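Local structure of cysteine desulfurase (Elizabethkingia anophelis NUHP1, 5VPR) at residues Glu74-Ala79 / Val95-Gly100; Val134-Leu139 / Leu173-Gln178; Glu191-Val196 / Ala202-Asp207; Leu316-Arg321 / Glu398-Thr403; Gly356-Lys361 / Lys407-Met412. The protein probably removes sulfur from L-cysteine to yield L-alanine, using a pyridoxal 5'-phosphate cofactor, and belongs to the class-V aminotransferase family. One frame throughout, in Å; residues are numbered along the deposited sequence.

Contacts 1, 2 and 3 are buried and pack helices on the seven-stranded sheet of the cofactor domain; contacts 4 and 5 are only partly buried helix-helix contacts, both using helix 396-413. Contacts 2 and 3 lie on neighbouring parallel strands, 171-177 and 203-207, with centres about 12 Å apart, whereas contact 1 sits at the sheet's outermost strand 95-98. Their chemistry follows place: aromatic rings against methyl, sulfur or backbone groups and a serine side chain in contacts 1 and 2, aliphatic side chains alone in contact 3. Contact 4 adds a tyrosine-aspartate hydrogen bond, while contact 5 relies on an isoleucine, an alanine and an exposed methionine near the C-terminus.

Contact 1: Glu74-Ala79 / Val95-Gly100; sequences EMMEDA and VLFTKG
The Phe-97 ring of the strand points at helix residues Met-76 and Ala-79, which meet it from different directions. At the ring edge, near its plane, lies the backbone of Ala-79, whose C is 4.1 Å from Phe-97 CZ. Met-76 O stands oblique to the ring at 3.7 Å from the same CZ. The sulfur of Met-76 also approaches obliquely, with SD 5.2 Å from the Phe-97 centroid and 36° off the ring normal, a Met-aromatic contact. A chi1 of -156°, with CG far from the backbone N, and an extended chi2 carry SD toward the ring; the bend at chi3 (82°) turns only Met-76 CE, 4.2 Å from Phe-97 CD1. Met-76 CG rests 4.1 Å from Phe-97 CE1. The two side chains run past one another in opposite senses, and no hydrogen bond crosses between the segments. All three touching residues are buried. Asn-290 of helix 287-303 touches both Met-76 and Phe-97, and Ile-242 of strand 241-245 adjoins Phe-97 within the sheet. The contact packs helix 67-87 on strand 95-98, the outermost strand at its end of the seven-stranded sheet, with Arg-80 of the same helix bonding to Val-95 O.

Contact 2: Val134-Leu139 / Leu173-Gln178; sequences VPWQML and LVSVNQ
Trp-136 meets Leu-173 and Ser-175, and the tight half of the contact is its six-membered ring against the leucine. Leu-173 CD2 sits over one face of that ring, 3.8 Å from the centroid and 27° off the normal, a CH-pi contact. Its closest approach is to Trp-136 CZ3, at 3.5 Å, with Trp-136 CH2 at 3.6 Å from the same methyl. The indole and the leucine side chain cross at about a right angle; CD2 does most of the touching, and Leu-173 CD1 stays farther off, 4.2 Å from Trp-136 CZ3. With chi1 at -171°, Leu-173 swings CG away from its backbone N, which carries the methyl up to the ring.

The Ser-175 half is looser. Its CB lies 3.8 Å above the indole plane, shifted toward the rim, and Ser-175 OG comes obliquely to 3.9 Å from Trp-136 NE1, too far for a hydrogen bond. Toward the start of the helix the contact fades: Pro-135 is partly exposed and Val-134 faces solvent, and neither touches the strand.

Ile-105 and Ala-109 of helix 101-111 and Ile-124 of strand 121-125 also touch Trp-136. Helix 134-142 is thereby packed on strand 171-177, which runs parallel between strands 121-125 and 203-207 of the large sheet; helix 189-199 touches Val-174 and Val-176 of that strand.

Contact 3: Glu191-Val196 / Ala202-Asp207; sequences EIIRKV and AFIFID
Ile-204 is the hub of this contact, receiving Ile-193 and Val-196 of the helix. Its CD1 lies 3.7 Å from Ile-193 CG2 and 3.8 Å from Val-196 CG1, so one methyl touches both helix residues. One carbon back, Ile-204 CG1 is 3.7 Å from Val-196 CG1, and on its other branch Ile-204 CG2 reaches Ile-193 CG1 at 3.9 Å. Ile-193 and Ile-204 meet at a slant, whereas Val-196 slides past Ile-204 in the opposite sense. The flanks are lighter: Ala-202 CB lies 4.1 Å from Val-196 CG1, and the CD1 atoms of Ile-193 and Ile-206 approach to 4.4 Å.

The chi1 of Val-196, 175°, places CG1 trans to the amide nitrogen and turns this methyl toward Ala-202 and Ile-204.

Next outward, Val-174 of strand 171-177 touches Val-196 and Val-176 touches Ile-192, while Cys-224 and Phe-227 adjoin Ile-206. Helix and strand run nearly antiparallel, at 165° with axes 9.8 Å apart, as expected where a helix returns to the start of the next strand in a beta-alpha-beta crossover; strand 171-177, helix 189-199 and strand 203-207 form that unit. Polar ties lie at its margins, with Lys-195 in a salt bridge to Asp-164. At the strand's far end Asp-207 comes close to N1 of the lysine-pyridoxal phosphate adduct at position 233.

With aliphatic groups alone and no hydrogen bond between the segments, the contact depends on close fit of methyl and methylene groups, mostly from beta-branched residues, packing the helix on the strand whose far end carries Asp-207.

Contact 4: Leu316-Arg321 / Glu398-Thr403; sequences LEYAQR and EIDILT
This is a near-parallel helix-helix contact, joining helix 305-324 to helix 396-413 well away from the large sheet; Tyr-318 and Ala-319 pack on Ile-399, with Asp-400 at the edge. The short axes run 9.9 Å apart at a crossing of -22°. Ile-399 is wedged between the first two: its CG2 is 3.6 Å from Tyr-318 CD1, approaching the ring obliquely, and 3.7 Å from Ala-319 CB. Ile-399 CD1 comes to the ring edge in plane. A chi1 of -178° extends Tyr-318 across to the partner helix, where its OH donates to Asp-400 OD1 over 2.6 Å. The bond uses the syn lone pair of OD1, with ring and carboxylate planes 64° apart. Phe-396 adds an edge-to-face ring contact to Tyr-318, and Phe-390 touches both Ala-319 and Ile-399. Ile-399 O accepts from Thr-403 N and, from above the carbonyl plane, Thr-403 OG1. A phenol hydroxyl thus sits on a carboxylate at the partly exposed margin of an aliphatic interface; the short bond would probably favour the ionised aspartate and anchors the hydroxyl end of Tyr-318 on the partner helix, while packing such as Ile-399 limits ring rotation.

Contact 5: Gly356-Lys361 / Lys407-Met412; sequences GMILDK and KKAQKM
Two torsions bring Ile-358 and Met-412 together. Met-412 is extended through chi2 and then bends at its last torsion (chi3 66°), which turns its CE onto the isoleucine. Ile-358 CG1 stands opposite its carbonyl carbon (chi1 -67°), directing the CG1-CD1 arm to the partner helix while CG2 faces Ala-409. The two longer side chains reach toward each other tip to tip: Ile-358 CD1 lies 3.8 Å from Met-412 CE, and Ile-358 CG1 lies 3.9 Å from the same methyl. The sulfur joins in, with Met-412 SD 3.9 Å from Ile-358 CG2, at the exposed margin of the contact.

The pair joins helix 352-361 to the last turns of helix 396-413, the C-terminal helix of the chain and the helix that contact 4 also uses. Leu-359 packs on Leu-402 about two turns earlier in that helix, and touches Val-366 as well. Asp-360 O accepts a hydrogen bond from Asn-27 ND2, tying helix 352-361 to the N-terminal part of the chain.

Buried Ala-409 supplies the closer-set half of the contact. The backbones approach most nearly here, the CA atoms of Ile-358 and Ala-409 being 6.0 Å apart, and the small side chain lets the two helices come near. Ala-409 CB meets Ile-358 CG2 at 3.8 Å and Ile-358 CD1 at 4.0 Å.

Contact 1: Glu74-Ala79 / Val95-Gly100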
# COMPACT_ATOMS: atom_id res chain seq x y z
N GLU A 74 14.22 -20.86 -10.00
CA GLU A 74 13.68 -21.47 -8.79
C GLU A 74 13.53 -20.45 -7.67
O GLU A 74 12.54 -20.46 -6.92
CB GLU A 74 14.59 -22.62 -8.37
CG GLU A 74 14.12 -23.43 -7.19
CD GLU A 74 15.00 -24.65 -6.96
OE1 GLU A 74 15.94 -24.87 -7.77
OE2 GLU A 74 14.75 -25.39 -5.98
N MET A 75 14.52 -19.56 -7.52
CA MET A 75 14.45 -18.55 -6.47
C MET A 75 13.28 -17.60 -6.69
O MET A 75 12.60 -17.21 -5.74
CB MET A 75 15.76 -17.76 -6.40
CG MET A 75 16.95 -18.58 -5.89
SD MET A 75 18.51 -17.68 -6.04
CE MET A 75 18.21 -16.21 -5.03
N MET A 76 13.03 -17.21 -7.95
CA MET A 76 11.90 -16.32 -8.21
C MET A 76 10.59 -17.04 -7.95
O MET A 76 9.65 -16.43 -7.41
CB MET A 76 11.94 -15.79 -9.65
CG MET A 76 11.19 -14.46 -9.80
SD MET A 76 11.20 -13.79 -11.48
CE MET A 76 9.84 -14.74 -12.19
N GLU A 77 10.51 -18.34 -8.28
CA GLU A 77 9.29 -19.10 -8.01
C GLU A 77 9.11 -19.35 -6.52
O GLU A 77 7.98 -19.36 -6.03
CB GLU A 77 9.28 -20.42 -8.78
CG GLU A 77 9.15 -20.27 -10.30
CD GLU A 77 8.01 -19.33 -10.71
OE1 GLU A 77 6.87 -19.53 -10.23
OE2 GLU A 77 8.25 -18.40 -11.52
N ASP A 78 10.21 -19.56 -5.79
CA ASP A 78 10.11 -19.59 -4.33
C ASP A 78 9.53 -18.29 -3.79
O ASP A 78 8.71 -18.30 -2.86
CB ASP A 78 11.48 -19.83 -3.70
CG ASP A 78 12.04 -21.21 -3.96
OD1 ASP A 78 11.25 -22.12 -4.32
OD2 ASP A 78 13.26 -21.40 -3.79
N ALA A 79 9.95 -17.16 -4.36
CA ALA A 79 9.43 -15.87 -3.90
C ALA A 79 7.95 -15.74 -4.21
O ALA A 79 7.17 -15.24 -3.38
CB ALA A 79 10.21 -14.72 -4.55
N VAL A 95 -0.65 -15.41 -8.32
CA VAL A 95 0.20 -14.31 -7.85
C VAL A 95 1.03 -13.84 -9.04
O VAL A 95 1.89 -14.58 -9.54
CB VAL A 95 1.09 -14.75 -6.68
CG1 VAL A 95 1.93 -13.57 -6.15
CG2 VAL A 95 0.24 -15.36 -5.56
N LEU A 96 0.78 -12.63 -9.52
CA LEU A 96 1.51 -12.06 -10.65
C LEU A 96 2.48 -10.99 -10.16
O LEU A 96 2.09 -10.09 -9.41
CB LEU A 96 0.57 -11.46 -11.69
CG LEU A 96 -0.71 -12.23 -12.04
CD1 LEU A 96 -1.52 -11.41 -13.04
CD2 LEU A 96 -0.42 -13.62 -12.59
N PHE A 97 3.73 -11.07 -10.62
CA PHE A 97 4.72 -10.02 -10.36
C PHE A 97 4.48 -8.84 -11.28
O PHE A 97 4.32 -9.00 -12.50
CB PHE A 97 6.14 -10.56 -10.55
CG PHE A 97 6.56 -11.61 -9.55
CD1 PHE A 97 6.81 -12.92 -9.96
CD2 PHE A 97 6.71 -11.30 -8.20
CE1 PHE A 97 7.21 -13.91 -9.04
CE2 PHE A 97 7.10 -12.26 -7.27
CZ PHE A 97 7.35 -13.58 -7.69
N THR A 98 4.46 -7.63 -10.72
CA THR A 98 4.34 -6.43 -11.53
C THR A 98 5.44 -5.48 -11.10
O THR A 98 6.25 -5.83 -10.24
CB THR A 98 2.98 -5.76 -11.34
OG1 THR A 98 2.91 -5.31 -9.99
CG2 THR A 98 1.81 -6.77 -11.58
N LYS A 99 5.43 -4.26 -11.62
CA LYS A 99 6.42 -3.27 -11.21
C LYS A 99 5.87 -2.26 -10.20
O LYS A 99 6.57 -1.32 -9.84
CB LYS A 99 6.98 -2.55 -12.43
CG LYS A 99 7.39 -3.50 -13.57
CD LYS A 99 8.26 -4.69 -13.12
CE LYS A 99 9.39 -4.98 -14.12
NZ LYS A 99 8.97 -5.64 -15.39
N GLY A 100 4.65 -2.46 -9.72
CA GLY A 100 4.04 -1.52 -8.79
C GLY A 100 2.53 -1.63 -8.84
O GLY A 100 1.96 -2.28 -9.72

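Contact 2: Val134-Leu139 / Leu173-Gln178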
# COMPACT_ATOMS: atom_id res chain seq x y z
N VAL A 134 -7.03 7.52 -13.78
CA VAL A 134 -6.96 7.64 -15.23
C VAL A 134 -7.22 6.32 -15.94
O VAL A 134 -7.97 6.31 -16.92
CB VAL A 134 -5.59 8.21 -15.66
CG1 VAL A 134 -5.68 8.81 -17.05
CG2 VAL A 134 -5.09 9.22 -14.64
N PRO A 135 -6.63 5.18 -15.52
CA PRO A 135 -6.89 3.93 -16.26
C PRO A 135 -8.37 3.60 -16.36
O PRO A 135 -8.83 3.14 -17.41
CB PRO A 135 -6.15 2.86 -15.43
CG PRO A 135 -5.14 3.59 -14.67
CD PRO A 135 -5.75 4.93 -14.37
N TRP A 136 -9.12 3.84 -15.29
CA TRP A 136 -10.55 3.61 -15.33
C TRP A 136 -11.24 4.69 -16.16
O TRP A 136 -12.18 4.40 -16.90
CB TRP A 136 -11.11 3.56 -13.91
CG TRP A 136 -10.35 2.63 -13.00
CD1 TRP A 136 -9.64 2.97 -11.88
CD2 TRP A 136 -10.20 1.21 -13.15
NE1 TRP A 136 -9.07 1.85 -11.32
CE2 TRP A 136 -9.40 0.76 -12.08
CE3 TRP A 136 -10.67 0.27 -14.07
CZ2 TRP A 136 -9.06 -0.58 -11.91
CZ3 TRP A 136 -10.33 -1.06 -13.90
CH2 TRP A 136 -9.54 -1.47 -12.83
N GLN A 137 -10.78 5.94 -16.05
CA GLN A 137 -11.33 6.99 -16.89
C GLN A 137 -11.02 6.72 -18.36
O GLN A 137 -11.84 6.99 -19.24
CB GLN A 137 -10.80 8.36 -16.46
N MET A 138 -9.83 6.17 -18.63
CA MET A 138 -9.46 5.82 -20.00
C MET A 138 -10.23 4.59 -20.49
O MET A 138 -10.61 4.52 -21.66
CB MET A 138 -7.95 5.60 -20.10
N LEU A 139 -10.45 3.62 -19.61
CA LEU A 139 -11.24 2.45 -19.99
C LEU A 139 -12.66 2.86 -20.38
O LEU A 139 -13.22 2.33 -21.34
CB LEU A 139 -11.27 1.43 -18.85
CG LEU A 139 -12.30 0.30 -18.93
CD1 LEU A 139 -12.06 -0.57 -20.15
CD2 LEU A 139 -12.28 -0.55 -17.66
N LEU A 173 -17.37 -3.60 -13.00
CA LEU A 173 -16.16 -3.56 -12.20
C LEU A 173 -16.31 -2.51 -11.11
O LEU A 173 -16.80 -1.40 -11.36
CB LEU A 173 -14.92 -3.27 -13.05
CG LEU A 173 -13.64 -3.44 -12.22
CD1 LEU A 173 -12.66 -4.39 -12.86
CD2 LEU A 173 -12.98 -2.10 -11.95
N VAL A 174 -15.92 -2.88 -9.90
CA VAL A 174 -15.89 -1.99 -8.75
C VAL A 174 -14.47 -2.01 -8.23
O VAL A 174 -13.91 -3.08 -7.99
CB VAL A 174 -16.89 -2.43 -7.66
CG1 VAL A 174 -16.78 -1.50 -6.44
CG2 VAL A 174 -18.31 -2.47 -8.21
N SER A 175 -13.89 -0.83 -8.07
CA SER A 175 -12.51 -0.72 -7.60
C SER A 175 -12.47 0.18 -6.38
O SER A 175 -12.90 1.34 -6.44
CB SER A 175 -11.60 -0.17 -8.69
OG SER A 175 -10.30 0.01 -8.16
N VAL A 176 -11.94 -0.34 -5.28
CA VAL A 176 -11.90 0.39 -4.01
C VAL A 176 -10.50 0.23 -3.42
O VAL A 176 -9.93 -0.86 -3.45
CB VAL A 176 -12.97 -0.13 -3.02
CG1 VAL A 176 -12.98 0.69 -1.74
CG2 VAL A 176 -14.36 -0.13 -3.65
N ASN A 177 -9.96 1.32 -2.86
CA ASN A 177 -8.75 1.20 -2.05
C ASN A 177 -9.10 0.72 -0.65
O ASN A 177 -10.08 1.18 -0.04
CB ASN A 177 -7.98 2.53 -2.00
N GLN A 178 -8.32 -0.23 -0.14
CA GLN A 178 -8.61 -0.78 1.18
C GLN A 178 -8.28 0.22 2.28
O GLN A 178 -9.00 0.33 3.28
CB GLN A 178 -7.85 -2.09 1.39
CG GLN A 178 -8.17 -2.79 2.71
CD GLN A 178 -7.63 -4.22 2.76
OE1 GLN A 178 -7.01 -4.68 1.81
NE2 GLN A 178 -7.86 -4.91 3.87

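Contact 3: Glu191-Val196 / Ala202-Asp207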
# COMPACT_ATOMS: atom_id res chain seq x y z
N GLU A 191 -17.95 -5.17 3.95
CA GLU A 191 -19.31 -4.73 3.71
C GLU A 191 -19.51 -4.35 2.24
O GLU A 191 -20.55 -4.67 1.65
CB GLU A 191 -19.62 -3.54 4.61
CG GLU A 191 -21.07 -3.13 4.63
CD GLU A 191 -21.25 -1.91 5.50
OE1 GLU A 191 -22.28 -1.21 5.34
OE2 GLU A 191 -20.35 -1.66 6.33
N ILE A 192 -18.53 -3.67 1.65
CA ILE A 192 -18.62 -3.28 0.24
C ILE A 192 -18.72 -4.51 -0.66
O ILE A 192 -19.59 -4.60 -1.53
CB ILE A 192 -17.42 -2.40 -0.16
CG1 ILE A 192 -17.46 -1.06 0.57
CG2 ILE A 192 -17.37 -2.21 -1.69
CD1 ILE A 192 -16.18 -0.21 0.36
N ILE A 193 -17.82 -5.48 -0.46
CA ILE A 193 -17.81 -6.69 -1.28
C ILE A 193 -19.12 -7.45 -1.13
O ILE A 193 -19.71 -7.90 -2.12
CB ILE A 193 -16.60 -7.57 -0.91
CG1 ILE A 193 -15.31 -6.91 -1.42
CG2 ILE A 193 -16.73 -8.95 -1.53
CD1 ILE A 193 -14.07 -7.66 -1.01
N ARG A 194 -19.62 -7.58 0.11
CA ARG A 194 -20.91 -8.22 0.32
C ARG A 194 -22.00 -7.52 -0.49
O ARG A 194 -22.81 -8.18 -1.15
CB ARG A 194 -21.26 -8.21 1.82
CG ARG A 194 -21.84 -9.51 2.31
CD ARG A 194 -22.23 -9.45 3.79
NE ARG A 194 -21.17 -8.85 4.60
CZ ARG A 194 -21.29 -7.69 5.23
NH1 ARG A 194 -22.43 -7.02 5.16
NH2 ARG A 194 -20.27 -7.20 5.94
N LYS A 195 -22.04 -6.18 -0.45
CA LYS A 195 -23.02 -5.45 -1.26
C LYS A 195 -22.82 -5.70 -2.74
O LYS A 195 -23.80 -5.92 -3.47
CB LYS A 195 -22.96 -3.95 -0.98
CG LYS A 195 -23.46 -3.49 0.37
CD LYS A 195 -23.05 -2.02 0.58
CE LYS A 195 -23.61 -1.43 1.88
NZ LYS A 195 -25.08 -1.66 2.00
N VAL A 196 -21.57 -5.67 -3.22
CA VAL A 196 -21.32 -5.84 -4.65
C VAL A 196 -21.70 -7.25 -5.12
O VAL A 196 -22.25 -7.42 -6.21
CB VAL A 196 -19.85 -5.50 -4.98
CG1 VAL A 196 -19.56 -5.78 -6.45
CG2 VAL A 196 -19.53 -4.05 -4.64
N ALA A 202 -20.44 -7.72 -10.90
CA ALA A 202 -19.21 -6.97 -11.16
C ALA A 202 -17.99 -7.70 -10.64
O ALA A 202 -18.05 -8.41 -9.63
CB ALA A 202 -19.29 -5.58 -10.51
N PHE A 203 -16.86 -7.52 -11.32
CA PHE A 203 -15.57 -7.86 -10.73
C PHE A 203 -15.20 -6.85 -9.65
O PHE A 203 -15.54 -5.67 -9.73
CB PHE A 203 -14.46 -7.87 -11.80
CG PHE A 203 -14.58 -8.98 -12.83
CD1 PHE A 203 -13.82 -8.93 -13.99
CD2 PHE A 203 -15.43 -10.05 -12.63
CE1 PHE A 203 -13.92 -9.95 -14.95
CE2 PHE A 203 -15.54 -11.06 -13.59
CZ PHE A 203 -14.78 -11.01 -14.75
N ILE A 204 -14.47 -7.32 -8.64
CA ILE A 204 -14.09 -6.49 -7.51
C ILE A 204 -12.57 -6.34 -7.48
O ILE A 204 -11.85 -7.32 -7.24
CB ILE A 204 -14.60 -7.05 -6.18
CG1 ILE A 204 -16.13 -7.15 -6.21
CG2 ILE A 204 -14.11 -6.17 -5.03
CD1 ILE A 204 -16.69 -7.78 -4.99
N PHE A 205 -12.08 -5.12 -7.68
CA PHE A 205 -10.65 -4.82 -7.62
C PHE A 205 -10.36 -4.09 -6.32
O PHE A 205 -10.89 -3.00 -6.09
CB PHE A 205 -10.24 -3.98 -8.83
CG PHE A 205 -8.75 -3.71 -8.94
CD1 PHE A 205 -7.99 -4.34 -9.92
CD2 PHE A 205 -8.12 -2.79 -8.11
CE1 PHE A 205 -6.62 -4.08 -10.05
CE2 PHE A 205 -6.75 -2.53 -8.25
CZ PHE A 205 -6.00 -3.19 -9.22
N ILE A 206 -9.49 -4.66 -5.50
CA ILE A 206 -9.05 -4.03 -4.25
C ILE A 206 -7.61 -3.56 -4.42
O ILE A 206 -6.70 -4.37 -4.66
CB ILE A 206 -9.18 -4.98 -3.06
CG1 ILE A 206 -10.62 -5.49 -2.93
CG2 ILE A 206 -8.79 -4.23 -1.77
CD1 ILE A 206 -11.61 -4.39 -2.57
N ASP A 207 -7.39 -2.26 -4.27
CA ASP A 207 -6.06 -1.67 -4.14
C ASP A 207 -5.62 -1.76 -2.68
O ASP A 207 -6.13 -1.03 -1.82
CB ASP A 207 -6.13 -0.23 -4.64
CG ASP A 207 -4.85 0.58 -4.38
OD1 ASP A 207 -3.91 0.14 -3.67
OD2 ASP A 207 -4.84 1.72 -4.90

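Contact 4: Leu316-Arg321 / Glu398-Thr403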
# COMPACT_ATOMS: atom_id res chain seq x y z
N LEU A 316 -0.00 5.13 16.71
CA LEU A 316 -1.03 6.02 16.19
C LEU A 316 -1.83 6.65 17.32
O LEU A 316 -2.02 7.87 17.36
CB LEU A 316 -1.94 5.23 15.24
CG LEU A 316 -3.03 5.98 14.49
CD1 LEU A 316 -2.39 6.98 13.60
CD2 LEU A 316 -3.87 5.02 13.65
N GLU A 317 -2.31 5.83 18.26
CA GLU A 317 -3.08 6.36 19.38
C GLU A 317 -2.26 7.37 20.18
O GLU A 317 -2.76 8.43 20.57
CB GLU A 317 -3.56 5.22 20.27
N TYR A 318 -0.99 7.05 20.45
CA TYR A 318 -0.14 7.94 21.23
C TYR A 318 0.09 9.26 20.49
O TYR A 318 -0.05 10.34 21.08
CB TYR A 318 1.20 7.25 21.52
CG TYR A 318 2.15 8.07 22.36
CD1 TYR A 318 3.33 8.59 21.81
CD2 TYR A 318 1.89 8.32 23.70
CE1 TYR A 318 4.21 9.34 22.60
CE2 TYR A 318 2.74 9.05 24.47
CZ TYR A 318 3.90 9.56 23.93
OH TYR A 318 4.73 10.30 24.74
N ALA A 319 0.41 9.19 19.20
CA ALA A 319 0.67 10.41 18.44
C ALA A 319 -0.58 11.29 18.37
O ALA A 319 -0.51 12.50 18.60
CB ALA A 319 1.17 10.05 17.03
N GLN A 320 -1.73 10.69 18.05
CA GLN A 320 -2.95 11.49 17.97
C GLN A 320 -3.28 12.11 19.32
O GLN A 320 -3.72 13.26 19.39
CB GLN A 320 -4.12 10.63 17.47
CG GLN A 320 -5.43 11.41 17.37
CD GLN A 320 -6.55 10.65 16.69
OE1 GLN A 320 -6.41 10.17 15.56
NE2 GLN A 320 -7.68 10.53 17.38
N ARG A 321 -3.03 11.38 20.41
CA ARG A 321 -3.26 11.93 21.74
C ARG A 321 -2.34 13.11 22.00
O ARG A 321 -2.78 14.19 22.43
CB ARG A 321 -3.07 10.85 22.80
CG ARG A 321 -4.07 10.88 23.91
CD ARG A 321 -3.91 9.68 24.83
NE ARG A 321 -2.72 9.79 25.68
CZ ARG A 321 -1.73 8.90 25.70
NH1 ARG A 321 -1.79 7.83 24.92
NH2 ARG A 321 -0.69 9.09 26.50
N GLU A 398 10.23 8.93 19.13
CA GLU A 398 10.19 9.73 17.91
C GLU A 398 8.92 10.57 17.83
O GLU A 398 8.95 11.69 17.30
CB GLU A 398 10.30 8.82 16.68
CG GLU A 398 11.70 8.29 16.44
CD GLU A 398 11.74 7.33 15.26
OE1 GLU A 398 10.69 6.71 14.95
OE2 GLU A 398 12.83 7.18 14.64
N ILE A 399 7.80 10.05 18.35
CA ILE A 399 6.56 10.83 18.35
C ILE A 399 6.70 12.06 19.25
O ILE A 399 6.20 13.15 18.92
CB ILE A 399 5.37 9.95 18.76
CG1 ILE A 399 5.10 8.92 17.64
CG2 ILE A 399 4.17 10.80 19.04
CD1 ILE A 399 4.10 7.84 18.02
N ASP A 400 7.38 11.93 20.39
CA ASP A 400 7.62 13.09 21.24
C ASP A 400 8.45 14.14 20.51
O ASP A 400 8.21 15.34 20.64
CB ASP A 400 8.30 12.68 22.54
CG ASP A 400 7.44 11.77 23.39
OD1 ASP A 400 6.19 11.82 23.25
OD2 ASP A 400 8.01 11.00 24.18
N ILE A 401 9.44 13.69 19.73
CA ILE A 401 10.24 14.62 18.94
C ILE A 401 9.37 15.33 17.92
O ILE A 401 9.52 16.54 17.69
CB ILE A 401 11.41 13.86 18.26
CG1 ILE A 401 12.41 13.39 19.32
CG2 ILE A 401 12.09 14.73 17.21
CD1 ILE A 401 13.54 12.59 18.74
N LEU A 402 8.43 14.60 17.31
CA LEU A 402 7.48 15.20 16.38
C LEU A 402 6.61 16.24 17.08
O LEU A 402 6.44 17.36 16.59
CB LEU A 402 6.60 14.10 15.76
CG LEU A 402 5.37 14.60 15.00
CD1 LEU A 402 5.82 15.31 13.75
CD2 LEU A 402 4.43 13.46 14.66
N THR A 403 6.04 15.87 18.23
CA THR A 403 5.12 16.77 18.92
C THR A 403 5.83 18.04 19.38
O THR A 403 5.30 19.14 19.22
CB THR A 403 4.47 16.03 20.09
OG1 THR A 403 3.74 14.90 19.59
CG2 THR A 403 3.52 16.96 20.82

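Contact 5: Gly356-Lys361 / Lys407-Met412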
# COMPACT_ATOMS: atom_id res chain seq x y z
N GLY A 356 6.25 21.87 7.43
CA GLY A 356 7.07 20.76 6.99
C GLY A 356 8.54 21.13 6.91
O GLY A 356 9.41 20.31 7.24
N MET A 357 8.84 22.36 6.50
CA MET A 357 10.22 22.78 6.36
C MET A 357 10.88 22.94 7.72
O MET A 357 12.03 22.52 7.91
CB MET A 357 10.31 24.08 5.57
CG MET A 357 9.95 23.94 4.11
SD MET A 357 10.29 25.46 3.21
CE MET A 357 9.45 26.66 4.24
N ILE A 358 10.17 23.53 8.69
CA ILE A 358 10.69 23.60 10.05
C ILE A 358 10.94 22.20 10.60
O ILE A 358 12.00 21.92 11.18
CB ILE A 358 9.72 24.40 10.95
CG1 ILE A 358 9.68 25.87 10.51
CG2 ILE A 358 10.14 24.30 12.40
CD1 ILE A 358 8.70 26.71 11.29
N LEU A 359 9.99 21.28 10.40
CA LEU A 359 10.16 19.91 10.87
C LEU A 359 11.36 19.24 10.21
O LEU A 359 12.13 18.53 10.88
CB LEU A 359 8.88 19.10 10.60
CG LEU A 359 7.65 19.54 11.41
CD1 LEU A 359 6.45 18.62 11.13
CD2 LEU A 359 7.98 19.55 12.88
N ASP A 360 11.55 19.45 8.91
CA ASP A 360 12.71 18.87 8.23
C ASP A 360 14.01 19.40 8.82
O ASP A 360 14.97 18.63 9.00
CB ASP A 360 12.65 19.14 6.73
CG ASP A 360 13.84 18.52 5.99
OD1 ASP A 360 14.03 17.29 6.08
OD2 ASP A 360 14.58 19.27 5.32
N LYS A 361 14.08 20.69 9.13
CA LYS A 361 15.30 21.20 9.75
C LYS A 361 15.54 20.57 11.12
O LYS A 361 16.69 20.51 11.57
CB LYS A 361 15.25 22.74 9.87
N LYS A 407 4.96 21.98 18.08
CA LYS A 407 4.82 23.13 18.97
C LYS A 407 5.83 24.22 18.62
O LYS A 407 5.49 25.40 18.58
CB LYS A 407 4.99 22.70 20.42
CG LYS A 407 3.93 21.72 20.90
CD LYS A 407 4.15 21.29 22.34
CE LYS A 407 3.17 20.18 22.72
NZ LYS A 407 3.12 19.97 24.20
N LYS A 408 7.09 23.83 18.38
CA LYS A 408 8.11 24.83 18.06
C LYS A 408 7.80 25.53 16.75
O LYS A 408 7.96 26.75 16.63
CB LYS A 408 9.49 24.17 18.02
CG LYS A 408 10.62 25.06 17.51
CD LYS A 408 11.97 24.36 17.64
CE LYS A 408 13.09 25.22 17.04
NZ LYS A 408 14.47 24.67 17.25
N ALA A 409 7.32 24.77 15.75
CA ALA A 409 6.97 25.35 14.46
C ALA A 409 5.90 26.43 14.59
O ALA A 409 6.01 27.51 14.02
CB ALA A 409 6.50 24.25 13.51
N GLN A 410 4.85 26.14 15.36
CA GLN A 410 3.73 27.08 15.43
C GLN A 410 4.14 28.40 16.08
O GLN A 410 3.73 29.47 15.62
CB GLN A 410 2.56 26.42 16.16
CG GLN A 410 2.19 26.97 17.52
CD GLN A 410 0.91 26.35 18.04
OE1 GLN A 410 -0.06 26.18 17.29
NE2 GLN A 410 0.90 26.00 19.32
N LYS A 411 4.97 28.36 17.12
CA LYS A 411 5.43 29.63 17.68
C LYS A 411 6.48 30.28 16.80
O LYS A 411 6.55 31.51 16.74
CB LYS A 411 5.95 29.45 19.11
CG LYS A 411 6.67 28.16 19.37
CD LYS A 411 6.54 27.76 20.84
CE LYS A 411 7.73 28.23 21.64
NZ LYS A 411 7.75 27.57 22.96
N MET A 412 7.29 29.49 16.08
CA MET A 412 8.19 30.09 15.10
C MET A 412 7.41 30.83 14.03
O MET A 412 7.84 31.89 13.56
CB MET A 412 9.08 29.02 14.47
CG MET A 412 10.30 28.67 15.28
SD MET A 412 11.22 27.31 14.55
CE MET A 412 11.80 28.03 13.02